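Long-range contacts in bifunctional autolysin (PDB 6FXO), which hydrolyses staphylococcal peptidoglycan as a cell-wall autolysin, this part being a family 73 glycoside hydrolase that probably cleaves glycan strands as an N-acetylglucosaminidase: residues 65-71 / 103-108; 73-79 / 91-96; 121-125 / 156-161; 193-197 / 239-243. One frame throughout, in Å; residues are numbered along the deposited sequence.

Contact 1 (65-71 / 103-108); sequences LRLDQPQ and GINEVY
Residues 65-71 run as an irregular extended chain with a turn at Leu-67 and Asp-68 (phi/psi -74/-18 and -88/-1). Residues 103-108 form the elbow between helices 92-102 and 106-116: Gly-103 leaves the first helix with positive phi (64/71), a conformation that favours glycine, Ile-104 and Asn-105 are extended, and the second helix starts at Glu-106. The CA atoms of Asp-68 and Ile-104 lie 4.2 Å apart, those of Pro-70 and Asn-105 3.9 Å. One near-linear backbone-backbone hydrogen bond spans this approach, Asn-105 N to Leu-67 O at 2.6 Å, and Ile-104 CA adds a CA-H...O contact to Leu-67 O at 3.4 Å. Asn-105, chi1 t, is the N-cap: its OD1 accepts from Tyr-108 N (3.1 Å) and weakly from Val-107 N (2.9 Å). Its ND2 donates a hydrogen bond to water 1 at 3.0 Å, which in turn donates to Arg-66 O (2.5 Å) and Gln-69 O (2.4 Å). Leu-67 lays CD1 3.6 Å from Tyr-108 CD1. Arg-66 starts sideways but its end leads away, in a two-bond salt bridge with Asp-68 (NE to OD1 and NH2 to OD2, both 3.0 Å), while NH1 reaches Asp-239. Asparagine suits the elbow because its amide works at both ends: the oxygen caps the helix, while the nitrogen bonds Tyr-228 OH and the water that bridges the carbonyls of Arg-66 and Gln-69.

Contact 2 (73-79 / 91-96); sequences ISIDKIN and QGAAFN
A packed pair of consecutive helices in the lysozyme-like, mainly helical domain brings together the first turns of helices 75-82 and 92-102. The axes of 75-79 and 92-96 pass 8.7 Å apart, with 126° between their N-to-C directions. Gly-92 suits the place where the backbones come nearest, its CA 5.1 Å from that of Ile-78; a CB on it would point toward helix 75-82 and come tight, 3.3 Å, to Ile-75 O. Ser-74 caps its own helix with its side chain, OG accepting from Lys-77 N at 3.3 Å and weakly from Asp-76 N at 3.0 Å. Gln-91, with left-handed backbone angles (65/41), merely occupies the N-cap position of the other, whose first turn is served from across the contact, by Asn-79. Ile-75 (m, t) is the main apolar wedge: its CG2 lies 3.6 Å from Ala-93 CB and its CG1 3.8 Å from Asn-96 CB, and the small alanine lets the branched side chain sit close to the helix backbone. Asn-96, chi1 t, points toward the partner helix. Phe-95 makes no contact with 73-79 and packs instead on Leu-109, Ile-110 and Ala-113 of helix 106-116. With chi1 m, Asn-79 brings its short amide to the start of the other helix, where OD1 accepts a hydrogen bond from Gly-92 N at 3.1 Å.

Contact 3 (121-125 / 156-161); sequences TSQLA and PLREGI
This is a small apolar surface contact, far from the chain's centre, between the short, weakly bonded helix at about 123-126 and the start of helix 158-166. No hydrogen bond crosses it; the nearest CA atoms, of Leu-124 and Leu-157, are 6.3 Å apart. Ser-122, in an extended conformation (-61/143), is the N-cap of the short helix, its OG accepting from Ala-125 N at 2.9 Å. Leu-124 makes most of the contact: its CD1 lies 3.7 Å from Leu-157 CD1, 4.2 Å from Ile-161 CG1, 4.2 Å from Gly-160 CA and 3.3 Å from Pro-156 O. Glycine suits position 160 because a CB there would point at Leu-124 CD1, only 3.1 Å away. Leu-157, chi1 t, also meets the aliphatic part of Gln-123, CD1 to CG 3.4 Å, while the glutamine amide can stay in solvent. Asn-145 and Ala-151 of the intervening chain also touch Leu-124. The arrangement is that of a leucine seated on the first turn of a neighbouring helix, in the mainly helical, lysozyme-like fold of family 73.

Contact 4 (193-197 / 239-243); sequences NTLYK and DIPQY
Asn-193 opens the first segment just before helix 195-200, and its OD1 accepts from Lys-197 NZ at 2.6 Å, so the loop and the first turn are tied together. Thr-194, extended (-141/155) with chi1 p, is the N-cap: OG1 takes a bond from Lys-197 N at 3.2 Å, and its methyl CG2 rests 4.1 Å from Asp-239 CB. The same OG1 lies 2.6 Å from water 2, which donates to Asp-239 O at 2.7 Å and so bridges helix start and strand. The CA atoms of Thr-194 and Asp-239 are 7.4 Å apart, those of Tyr-196 and Ile-240 8.6 Å, a spacing filled by side chains and water. Tyr-196, chi1 t, points at the strand; its CD1 lies 3.8 Å from Pro-241 CG, and its OH accepts from Tyr-243 OH at 2.8 Å while bonding Met-49 O. Along extended residues 239-242, Asp-239 and Pro-241 face the helix, while Ile-240 turns away onto strand 4-9, the parallel partner in this two-stranded sheet. Lys-197, with chi2 to chi4 all t, stretches NZ to Asp-239 OD2, a 2.8 Å salt bridge; that oxygen also pairs with Arg-66. Two cations on one buried carboxylate, with Asn-193 OD1 also accepting from the ammonium, offset the cost of burying charge and tie this helix start to the C-terminal strand.

In the fold
Contacts 1 and 4 are the buried ones and meet directly: Arg-66 NH1 forms a salt bridge with Asp-239 OD2 at 2.9 Å, and Leu-67 N probably bonds Asn-193 O at 3.0 Å. Salt bridges and bridging waters set these two apart, whereas side-chain N-caps occur in all four. Contact 2, partly buried, adjoins contact 1 through Val-107 and Ile-73, whose CG1 and CD1 are 3.9 Å apart; helices 92-102 and 106-116, consecutive in the chain, link the two. It mixes one hydrogen bond, from Gly-92 N to the Asn-79 side chain, with apolar packing. Contact 3 lies at the surface, apolar, its centre about 35 Å from that of contact 4, on the opposite side of the chain's centre.

Contact 1 (65-71 / 103-108)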
loop_
_atom_site.group_PDB
_atom_site.type_symbol
_atom_site.label_atom_id
_atom_site.label_comp_id
_atom_site.label_asym_id
_atom_site.label_seq_id
_atom_site.Cartn_x
_atom_site.Cartn_y
_atom_site.Cartn_z
ATOM N N LEU A 65 -0.267 -4.922 -8.854
ATOM C CA LEU A 65 -0.573 -3.609 -9.411
ATOM C C LEU A 65 0.650 -2.651 -9.116
ATOM O O LEU A 65 1.140 -2.647 -7.994
ATOM C CB LEU A 65 -1.859 -2.993 -8.755
ATOM C CG LEU A 65 -2.256 -1.562 -9.119
ATOM C CD1 LEU A 65 -3.055 -1.534 -10.516
ATOM C CD2 LEU A 65 -2.999 -0.830 -7.956
ATOM N N ARG A 66 1.093 -1.831 -10.071
ATOM C CA ARG A 66 2.192 -0.929 -9.778
ATOM C C ARG A 66 1.733 0.360 -9.083
ATOM O O ARG A 66 0.969 1.151 -9.600
ATOM C CB ARG A 66 2.997 -0.572 -11.069
ATOM C CG ARG A 66 3.779 -1.713 -11.744
ATOM C CD ARG A 66 5.207 -2.005 -11.184
ATOM N NE ARG A 66 6.097 -0.882 -11.474
ATOM C CZ ARG A 66 7.026 -0.835 -12.433
ATOM N NH1 ARG A 66 7.207 -1.873 -13.237
ATOM N NH2 ARG A 66 7.733 0.265 -12.623
ATOM N N LEU A 67 2.175 0.500 -7.840
ATOM C CA LEU A 67 1.942 1.556 -6.895
ATOM C C LEU A 67 2.701 2.843 -7.205
ATOM O O LEU A 67 2.410 3.889 -6.647
ATOM C CB LEU A 67 2.350 0.943 -5.501
ATOM C CG LEU A 67 1.545 -0.357 -5.070
ATOM C CD1 LEU A 67 1.923 -0.838 -3.709
ATOM C CD2 LEU A 67 -0.015 0.031 -4.982
ATOM N N ASP A 68 3.728 2.746 -8.049
ATOM C CA ASP A 68 4.539 3.882 -8.444
ATOM C C ASP A 68 3.883 4.526 -9.670
ATOM O O ASP A 68 4.355 5.531 -10.179
ATOM C CB ASP A 68 5.990 3.434 -8.705
ATOM C CG ASP A 68 6.124 2.337 -9.736
ATOM O OD1 ASP A 68 5.344 1.371 -9.670
ATOM O OD2 ASP A 68 7.065 2.400 -10.551
ATOM N N GLN A 69 2.772 3.943 -10.138
ATOM C CA GLN A 69 2.130 4.526 -11.303
ATOM C C GLN A 69 0.772 5.095 -11.157
ATOM O O GLN A 69 -0.199 4.373 -11.018
ATOM C CB GLN A 69 2.121 3.570 -12.507
ATOM C CG GLN A 69 2.564 4.315 -13.783
ATOM C CD GLN A 69 3.325 3.481 -14.799
ATOM O OE1 GLN A 69 4.411 2.973 -14.514
ATOM N NE2 GLN A 69 2.847 3.421 -16.054
ATOM N N PRO A 70 0.675 6.398 -11.172
ATOM C CA PRO A 70 -0.633 6.996 -11.063
ATOM C C PRO A 70 -1.481 6.612 -12.264
ATOM O O PRO A 70 -0.967 6.364 -13.343
ATOM C CB PRO A 70 -0.347 8.491 -11.079
ATOM C CG PRO A 70 1.040 8.604 -10.636
ATOM C CD PRO A 70 1.725 7.429 -11.246
ATOM N N GLN A 71 -2.740 6.520 -12.016
ATOM C CA GLN A 71 -3.753 6.196 -12.961
ATOM C C GLN A 71 -4.486 7.485 -12.968
ATOM O O GLN A 71 -4.525 8.180 -11.965
ATOM C CB GLN A 71 -4.666 5.112 -12.405
ATOM C CG GLN A 71 -5.286 4.261 -13.481
ATOM C CD GLN A 71 -6.123 3.164 -12.881
ATOM O OE1 GLN A 71 -5.617 2.204 -12.323
ATOM N NE2 GLN A 71 -7.412 3.268 -12.966
ATOM N N GLY A 103 4.330 10.842 -8.557
ATOM C CA GLY A 103 4.331 9.633 -9.379
ATOM C C GLY A 103 4.119 8.444 -8.471
ATOM O O GLY A 103 5.008 7.628 -8.219
ATOM N N ILE A 104 2.910 8.358 -7.994
ATOM C CA ILE A 104 2.491 7.286 -7.078
ATOM C C ILE A 104 1.044 6.979 -7.317
ATOM O O ILE A 104 0.241 7.904 -7.415
ATOM C CB ILE A 104 2.667 7.818 -5.610
ATOM C CG1 ILE A 104 4.148 8.000 -5.233
ATOM C CG2 ILE A 104 1.929 6.947 -4.581
ATOM C CD1 ILE A 104 4.946 6.710 -5.104
ATOM N N ASN A 105 0.693 5.724 -7.306
ATOM C CA ASN A 105 -0.711 5.291 -7.536
ATOM C C ASN A 105 -1.590 5.978 -6.483
ATOM O O ASN A 105 -1.268 5.978 -5.297
ATOM C CB ASN A 105 -0.830 3.731 -7.468
ATOM C CG ASN A 105 -2.214 3.197 -7.633
ATOM O OD1 ASN A 105 -2.971 3.326 -6.648
ATOM N ND2 ASN A 105 -2.648 2.569 -8.815
ATOM N N GLU A 106 -2.757 6.519 -6.979
ATOM C CA GLU A 106 -3.724 7.216 -6.164
ATOM C C GLU A 106 -4.414 6.437 -5.156
ATOM O O GLU A 106 -4.632 6.959 -4.070
ATOM C CB GLU A 106 -4.777 8.006 -7.023
ATOM C CG GLU A 106 -4.863 7.643 -8.493
ATOM C CD GLU A 106 -4.018 8.549 -9.387
ATOM O OE1 GLU A 106 -4.526 9.595 -9.837
ATOM O OE2 GLU A 106 -2.854 8.185 -9.628
ATOM N N VAL A 107 -4.812 5.199 -5.500
ATOM C CA VAL A 107 -5.499 4.414 -4.478
ATOM C C VAL A 107 -4.543 4.073 -3.310
ATOM O O VAL A 107 -4.991 3.980 -2.200
ATOM C CB VAL A 107 -6.239 3.164 -5.002
ATOM C CG1 VAL A 107 -7.111 3.525 -6.199
ATOM C CG2 VAL A 107 -5.258 2.050 -5.343
ATOM N N TYR A 108 -3.240 3.926 -3.594
ATOM C CA TYR A 108 -2.289 3.614 -2.578
ATOM C C TYR A 108 -2.158 4.756 -1.644
ATOM O O TYR A 108 -1.946 4.549 -0.433
ATOM C CB TYR A 108 -0.930 3.260 -3.190
ATOM C CG TYR A 108 0.156 2.886 -2.195
ATOM C CD1 TYR A 108 0.232 1.601 -1.665
ATOM C CD2 TYR A 108 1.116 3.803 -1.814
ATOM C CE1 TYR A 108 1.236 1.251 -0.790
ATOM C CE2 TYR A 108 2.134 3.456 -0.932
ATOM C CZ TYR A 108 2.191 2.176 -0.422
ATOM O OH TYR A 108 3.189 1.809 0.457
HETATM O O HOH W 1 -0.837 2.053 -11.099
#

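Contact 2 (73-79 / 91-96)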
loop_
_atom_site.group_PDB
_atom_site.type_symbol
_atom_site.label_atom_id
_atom_site.label_comp_id
_atom_site.label_asym_id
_atom_site.label_seq_id
_atom_site.Cartn_x
_atom_site.Cartn_y
_atom_site.Cartn_z
ATOM N N ILE A 73 -7.393 8.474 -12.384
ATOM C CA ILE A 73 -8.790 8.290 -12.001
ATOM C C ILE A 73 -9.461 9.663 -11.940
ATOM O O ILE A 73 -8.842 10.627 -11.503
ATOM C CB ILE A 73 -8.926 7.443 -10.703
ATOM C CG1 ILE A 73 -7.974 6.230 -10.799
ATOM C CG2 ILE A 73 -10.370 6.931 -10.543
ATOM C CD1 ILE A 73 -8.018 5.293 -9.591
ATOM N N SER A 74 -10.712 9.763 -12.385
ATOM C CA SER A 74 -11.319 11.094 -12.315
ATOM C C SER A 74 -11.429 11.625 -10.885
ATOM O O SER A 74 -11.751 10.861 -9.976
ATOM C CB SER A 74 -12.700 11.066 -12.969
ATOM O OG SER A 74 -13.648 11.913 -12.337
ATOM N N ILE A 75 -11.147 12.943 -10.681
ATOM C CA ILE A 75 -11.234 13.533 -9.379
ATOM C C ILE A 75 -12.685 13.448 -8.886
ATOM O O ILE A 75 -12.912 13.364 -7.681
ATOM C CB ILE A 75 -10.711 14.985 -9.480
ATOM C CG1 ILE A 75 -9.224 14.975 -9.891
ATOM C CG2 ILE A 75 -10.929 15.729 -8.173
ATOM C CD1 ILE A 75 -8.592 16.349 -10.083
ATOM N N ASP A 76 -13.669 13.462 -9.817
ATOM C CA ASP A 76 -15.058 13.380 -9.382
ATOM C C ASP A 76 -15.350 12.029 -8.786
ATOM O O ASP A 76 -16.099 11.917 -7.817
ATOM C CB ASP A 76 -16.032 13.540 -10.558
ATOM C CG ASP A 76 -16.719 14.880 -10.668
ATOM O OD1 ASP A 76 -16.744 15.442 -11.781
ATOM O OD2 ASP A 76 -17.194 15.390 -9.632
ATOM N N LYS A 77 -14.770 10.997 -9.402
ATOM C CA LYS A 77 -14.956 9.636 -8.944
ATOM C C LYS A 77 -14.371 9.469 -7.585
ATOM O O LYS A 77 -14.910 8.711 -6.762
ATOM C CB LYS A 77 -14.322 8.631 -9.949
ATOM C CG LYS A 77 -15.323 7.939 -10.893
ATOM C CD LYS A 77 -14.642 7.008 -11.913
ATOM C CE LYS A 77 -15.481 5.803 -12.249
ATOM N NZ LYS A 77 -16.494 5.894 -13.313
ATOM N N ILE A 78 -13.279 10.220 -7.323
ATOM C CA ILE A 78 -12.682 10.097 -6.024
ATOM C C ILE A 78 -13.576 10.705 -4.985
ATOM O O ILE A 78 -13.838 10.064 -3.973
ATOM C CB ILE A 78 -11.246 10.677 -6.004
ATOM C CG1 ILE A 78 -10.223 9.658 -6.531
ATOM C CG2 ILE A 78 -10.864 11.035 -4.602
ATOM C CD1 ILE A 78 -10.565 8.936 -7.813
ATOM N N ASN A 79 -14.067 11.920 -5.232
ATOM C CA ASN A 79 -14.942 12.496 -4.217
ATOM C C ASN A 79 -16.190 11.684 -4.016
ATOM O O ASN A 79 -16.699 11.643 -2.899
ATOM C CB ASN A 79 -15.321 13.922 -4.509
ATOM C CG ASN A 79 -14.132 14.816 -4.463
ATOM O OD1 ASN A 79 -13.540 15.025 -3.407
ATOM N ND2 ASN A 79 -13.718 15.391 -5.554
ATOM N N GLN A 91 -11.769 16.833 -1.711
ATOM C CA GLN A 91 -10.353 16.864 -2.058
ATOM C C GLN A 91 -9.723 15.694 -2.741
ATOM O O GLN A 91 -8.602 15.307 -2.430
ATOM C CB GLN A 91 -9.443 17.346 -0.876
ATOM C CG GLN A 91 -9.682 16.830 0.553
ATOM C CD GLN A 91 -10.556 17.756 1.384
ATOM O OE1 GLN A 91 -11.779 17.608 1.454
ATOM N NE2 GLN A 91 -9.935 18.738 2.012
ATOM N N GLY A 92 -10.433 15.118 -3.700
ATOM C CA GLY A 92 -9.843 13.996 -4.400
ATOM C C GLY A 92 -8.862 14.676 -5.336
ATOM O O GLY A 92 -7.988 14.063 -5.936
ATOM N N ALA A 93 -9.045 15.992 -5.436
ATOM C CA ALA A 93 -8.276 16.884 -6.235
ATOM C C ALA A 93 -6.990 17.074 -5.547
ATOM O O ALA A 93 -5.948 17.061 -6.191
ATOM C CB ALA A 93 -9.002 18.210 -6.334
ATOM N N ALA A 94 -7.049 17.271 -4.228
ATOM C CA ALA A 94 -5.779 17.456 -3.545
ATOM C C ALA A 94 -5.018 16.156 -3.673
ATOM O O ALA A 94 -3.786 16.135 -3.749
ATOM C CB ALA A 94 -6.011 17.785 -2.084
ATOM N N PHE A 95 -5.773 15.059 -3.709
ATOM C CA PHE A 95 -5.167 13.753 -3.834
ATOM C C PHE A 95 -4.632 13.468 -5.206
ATOM O O PHE A 95 -3.548 12.908 -5.317
ATOM C CB PHE A 95 -6.127 12.605 -3.410
ATOM C CG PHE A 95 -6.086 12.190 -1.952
ATOM C CD1 PHE A 95 -5.000 11.488 -1.432
ATOM C CD2 PHE A 95 -7.118 12.522 -1.093
ATOM C CE1 PHE A 95 -4.943 11.155 -0.088
ATOM C CE2 PHE A 95 -7.064 12.177 0.251
ATOM C CZ PHE A 95 -5.981 11.501 0.742
ATOM N N ASN A 96 -5.365 13.886 -6.277
ATOM C CA ASN A 96 -4.816 13.582 -7.580
ATOM C C ASN A 96 -3.530 14.328 -7.732
ATOM O O ASN A 96 -2.574 13.913 -8.396
ATOM C CB ASN A 96 -5.826 13.979 -8.638
ATOM C CG ASN A 96 -5.636 13.242 -9.927
ATOM O OD1 ASN A 96 -5.003 13.800 -10.830
ATOM N ND2 ASN A 96 -6.133 11.981 -10.083
#

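Contact 3 (121-125 / 156-161)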
loop_
_atom_site.group_PDB
_atom_site.type_symbol
_atom_site.label_atom_id
_atom_site.label_comp_id
_atom_site.label_asym_id
_atom_site.label_seq_id
_atom_site.Cartn_x
_atom_site.Cartn_y
_atom_site.Cartn_z
ATOM N N THR A 121 -11.610 10.405 10.766
ATOM C CA THR A 121 -11.964 10.752 12.144
ATOM C C THR A 121 -10.874 10.992 13.202
ATOM O O THR A 121 -11.210 11.370 14.324
ATOM C CB THR A 121 -13.053 9.796 12.650
ATOM O OG1 THR A 121 -12.476 8.517 12.896
ATOM C CG2 THR A 121 -14.196 9.655 11.653
ATOM N N SER A 122 -9.591 10.786 12.846
ATOM C CA SER A 122 -8.438 10.971 13.733
ATOM C C SER A 122 -8.286 12.381 14.234
ATOM O O SER A 122 -8.561 13.313 13.498
ATOM C CB SER A 122 -7.138 10.561 13.032
ATOM O OG SER A 122 -6.296 11.635 12.610
ATOM N N GLN A 123 -7.849 12.535 15.495
ATOM C CA GLN A 123 -7.675 13.868 16.033
ATOM C C GLN A 123 -6.594 14.615 15.246
ATOM O O GLN A 123 -6.689 15.821 15.031
ATOM C CB GLN A 123 -7.359 13.788 17.557
ATOM C CG GLN A 123 -7.143 15.100 18.346
ATOM C CD GLN A 123 -8.346 16.018 18.491
ATOM O OE1 GLN A 123 -9.144 15.928 19.424
ATOM N NE2 GLN A 123 -8.457 16.915 17.529
ATOM N N LEU A 124 -5.577 13.871 14.779
ATOM C CA LEU A 124 -4.495 14.454 14.004
ATOM C C LEU A 124 -4.968 15.057 12.671
ATOM O O LEU A 124 -4.400 16.025 12.196
ATOM C CB LEU A 124 -3.469 13.349 13.713
ATOM C CG LEU A 124 -1.995 13.670 13.950
ATOM C CD1 LEU A 124 -1.743 14.002 15.401
ATOM C CD2 LEU A 124 -1.155 12.466 13.552
ATOM N N ALA A 125 -6.018 14.473 12.100
ATOM C CA ALA A 125 -6.637 14.859 10.835
ATOM C C ALA A 125 -7.734 15.819 11.110
ATOM O O ALA A 125 -8.097 16.622 10.257
ATOM C CB ALA A 125 -7.196 13.634 10.128
ATOM N N PRO A 156 2.269 11.052 19.994
ATOM C CA PRO A 156 1.574 10.964 18.707
ATOM C C PRO A 156 0.580 12.067 18.452
ATOM O O PRO A 156 0.426 12.417 17.290
ATOM C CB PRO A 156 0.933 9.579 18.740
ATOM C CG PRO A 156 1.825 8.787 19.647
ATOM C CD PRO A 156 2.263 9.761 20.706
ATOM N N LEU A 157 -0.109 12.611 19.467
ATOM C CA LEU A 157 -1.049 13.663 19.190
ATOM C C LEU A 157 -0.361 15.018 19.098
ATOM O O LEU A 157 -0.278 15.569 18.003
ATOM C CB LEU A 157 -2.208 13.716 20.192
ATOM C CG LEU A 157 -3.290 14.740 19.869
ATOM C CD1 LEU A 157 -3.779 14.554 18.447
ATOM C CD2 LEU A 157 -4.429 14.602 20.849
ATOM N N ARG A 158 0.140 15.562 20.219
ATOM C CA ARG A 158 0.786 16.860 20.077
ATOM C C ARG A 158 2.047 16.901 19.234
ATOM O O ARG A 158 2.285 17.913 18.583
ATOM C CB ARG A 158 0.997 17.538 21.456
ATOM C CG ARG A 158 -0.293 17.790 22.279
ATOM C CD ARG A 158 -1.039 19.119 22.005
ATOM N NE ARG A 158 -2.234 19.289 22.864
ATOM C CZ ARG A 158 -2.494 20.374 23.574
ATOM N NH1 ARG A 158 -1.658 21.408 23.551
ATOM N NH2 ARG A 158 -3.590 20.435 24.326
ATOM N N GLU A 159 2.863 15.828 19.224
ATOM C CA GLU A 159 4.051 15.929 18.389
ATOM C C GLU A 159 3.691 16.004 16.928
ATOM O O GLU A 159 4.378 16.676 16.166
ATOM C CB GLU A 159 5.045 14.761 18.633
ATOM C CG GLU A 159 6.062 14.966 19.752
ATOM C CD GLU A 159 7.517 15.093 19.270
ATOM O OE1 GLU A 159 7.953 16.231 18.991
ATOM O OE2 GLU A 159 8.211 14.058 19.203
ATOM N N GLY A 160 2.610 15.306 16.527
ATOM C CA GLY A 160 2.217 15.349 15.137
ATOM C C GLY A 160 1.524 16.654 14.818
ATOM O O GLY A 160 1.652 17.162 13.706
ATOM N N ILE A 161 0.785 17.212 15.810
ATOM C CA ILE A 161 0.098 18.474 15.556
ATOM C C ILE A 161 1.149 19.540 15.316
ATOM O O ILE A 161 0.965 20.472 14.536
ATOM C CB ILE A 161 -0.814 18.814 16.767
ATOM C CG1 ILE A 161 -2.078 17.936 16.756
ATOM C CG2 ILE A 161 -1.165 20.299 16.796
ATOM C CD1 ILE A 161 -3.025 18.196 15.584
#

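Contact 4 (193-197 / 239-243)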
loop_
_atom_site.group_PDB
_atom_site.type_symbol
_atom_site.label_atom_id
_atom_site.label_comp_id
_atom_site.label_asym_id
_atom_site.label_seq_id
_atom_site.Cartn_x
_atom_site.Cartn_y
_atom_site.Cartn_z
ATOM N N ASN A 193 7.850 -1.816 -5.929
ATOM C CA ASN A 193 6.604 -1.198 -6.379
ATOM C C ASN A 193 5.286 -1.942 -6.440
ATOM O O ASN A 193 4.355 -1.423 -7.036
ATOM C CB ASN A 193 6.780 -0.406 -7.669
ATOM C CG ASN A 193 7.659 -0.988 -8.726
ATOM O OD1 ASN A 193 7.496 -2.137 -9.135
ATOM N ND2 ASN A 193 8.529 -0.200 -9.357
ATOM N N THR A 194 5.209 -3.148 -5.921
ATOM C CA THR A 194 3.953 -3.871 -5.955
ATOM C C THR A 194 3.940 -4.535 -4.638
ATOM O O THR A 194 5.019 -4.802 -4.109
ATOM C CB THR A 194 3.943 -4.980 -6.983
ATOM O OG1 THR A 194 5.144 -5.744 -6.799
ATOM C CG2 THR A 194 3.797 -4.475 -8.371
ATOM N N LEU A 195 2.766 -4.859 -4.135
ATOM C CA LEU A 195 2.754 -5.523 -2.825
ATOM C C LEU A 195 3.568 -6.888 -2.815
ATOM O O LEU A 195 4.001 -7.292 -1.788
ATOM C CB LEU A 195 1.312 -5.778 -2.270
ATOM C CG LEU A 195 0.281 -4.592 -2.331
ATOM C CD1 LEU A 195 -1.106 -5.067 -2.284
ATOM C CD2 LEU A 195 0.532 -3.548 -1.265
ATOM N N TYR A 196 3.740 -7.534 -3.938
ATOM C CA TYR A 196 4.450 -8.751 -3.949
ATOM C C TYR A 196 5.980 -8.434 -3.747
ATOM O O TYR A 196 6.638 -9.094 -2.950
ATOM C CB TYR A 196 4.251 -9.468 -5.289
ATOM C CG TYR A 196 4.748 -10.892 -5.329
ATOM C CD1 TYR A 196 6.080 -11.189 -5.636
ATOM C CD2 TYR A 196 3.893 -11.952 -5.065
ATOM C CE1 TYR A 196 6.540 -12.513 -5.670
ATOM C CE2 TYR A 196 4.336 -13.265 -5.099
ATOM C CZ TYR A 196 5.657 -13.539 -5.403
ATOM O OH TYR A 196 6.058 -14.837 -5.441
ATOM N N LYS A 197 6.517 -7.421 -4.448
ATOM C CA LYS A 197 7.904 -7.082 -4.308
ATOM C C LYS A 197 8.140 -6.631 -2.875
ATOM O O LYS A 197 9.221 -6.901 -2.327
ATOM C CB LYS A 197 8.338 -6.000 -5.314
ATOM C CG LYS A 197 8.470 -6.501 -6.795
ATOM C CD LYS A 197 8.475 -5.278 -7.775
ATOM C CE LYS A 197 8.886 -5.468 -9.253
ATOM N NZ LYS A 197 8.633 -4.252 -10.149
ATOM N N ASP A 239 2.497 -5.985 -12.748
ATOM C CA ASP A 239 3.863 -6.537 -12.892
ATOM C C ASP A 239 3.940 -7.826 -12.128
ATOM O O ASP A 239 3.977 -7.795 -10.910
ATOM C CB ASP A 239 4.828 -5.531 -12.223
ATOM C CG ASP A 239 6.322 -5.638 -12.501
ATOM O OD1 ASP A 239 6.820 -6.775 -12.669
ATOM O OD2 ASP A 239 7.015 -4.598 -12.418
ATOM N N ILE A 240 3.981 -8.943 -12.848
ATOM C CA ILE A 240 4.037 -10.277 -12.356
ATOM C C ILE A 240 5.372 -11.046 -12.515
ATOM O O ILE A 240 5.848 -11.285 -13.622
ATOM C CB ILE A 240 2.849 -11.032 -13.035
ATOM C CG1 ILE A 240 1.514 -10.243 -12.861
ATOM C CG2 ILE A 240 2.701 -12.448 -12.493
ATOM C CD1 ILE A 240 0.333 -10.817 -13.683
ATOM N N PRO A 241 6.021 -11.350 -11.401
ATOM C CA PRO A 241 7.284 -12.108 -11.459
ATOM C C PRO A 241 7.035 -13.498 -12.033
ATOM O O PRO A 241 5.977 -14.048 -11.726
ATOM C CB PRO A 241 7.701 -12.232 -9.987
ATOM C CG PRO A 241 7.002 -11.088 -9.288
ATOM C CD PRO A 241 5.679 -10.966 -10.010
ATOM N N GLN A 242 7.945 -14.102 -12.817
ATOM C CA GLN A 242 7.585 -15.435 -13.292
ATOM C C GLN A 242 8.682 -16.411 -12.910
ATOM O O GLN A 242 9.860 -16.067 -12.977
ATOM C CB GLN A 242 7.380 -15.473 -14.816
ATOM C CG GLN A 242 6.140 -14.757 -15.341
ATOM C CD GLN A 242 5.618 -15.421 -16.597
ATOM O OE1 GLN A 242 6.202 -15.313 -17.677
ATOM N NE2 GLN A 242 4.458 -16.066 -16.501
ATOM N N TYR A 243 8.292 -17.621 -12.499
ATOM C CA TYR A 243 9.281 -18.624 -12.121
ATOM C C TYR A 243 9.073 -19.819 -13.040
ATOM O O TYR A 243 7.922 -20.168 -13.306
ATOM C CB TYR A 243 9.077 -19.073 -10.647
ATOM C CG TYR A 243 8.972 -17.980 -9.591
ATOM C CD1 TYR A 243 10.100 -17.343 -9.106
ATOM C CD2 TYR A 243 7.741 -17.617 -9.060
ATOM C CE1 TYR A 243 10.014 -16.374 -8.119
ATOM C CE2 TYR A 243 7.639 -16.644 -8.061
ATOM C CZ TYR A 243 8.773 -16.035 -7.598
ATOM O OH TYR A 243 8.630 -15.134 -6.589
HETATM O O HOH W 2 5.091 -7.747 -8.409
#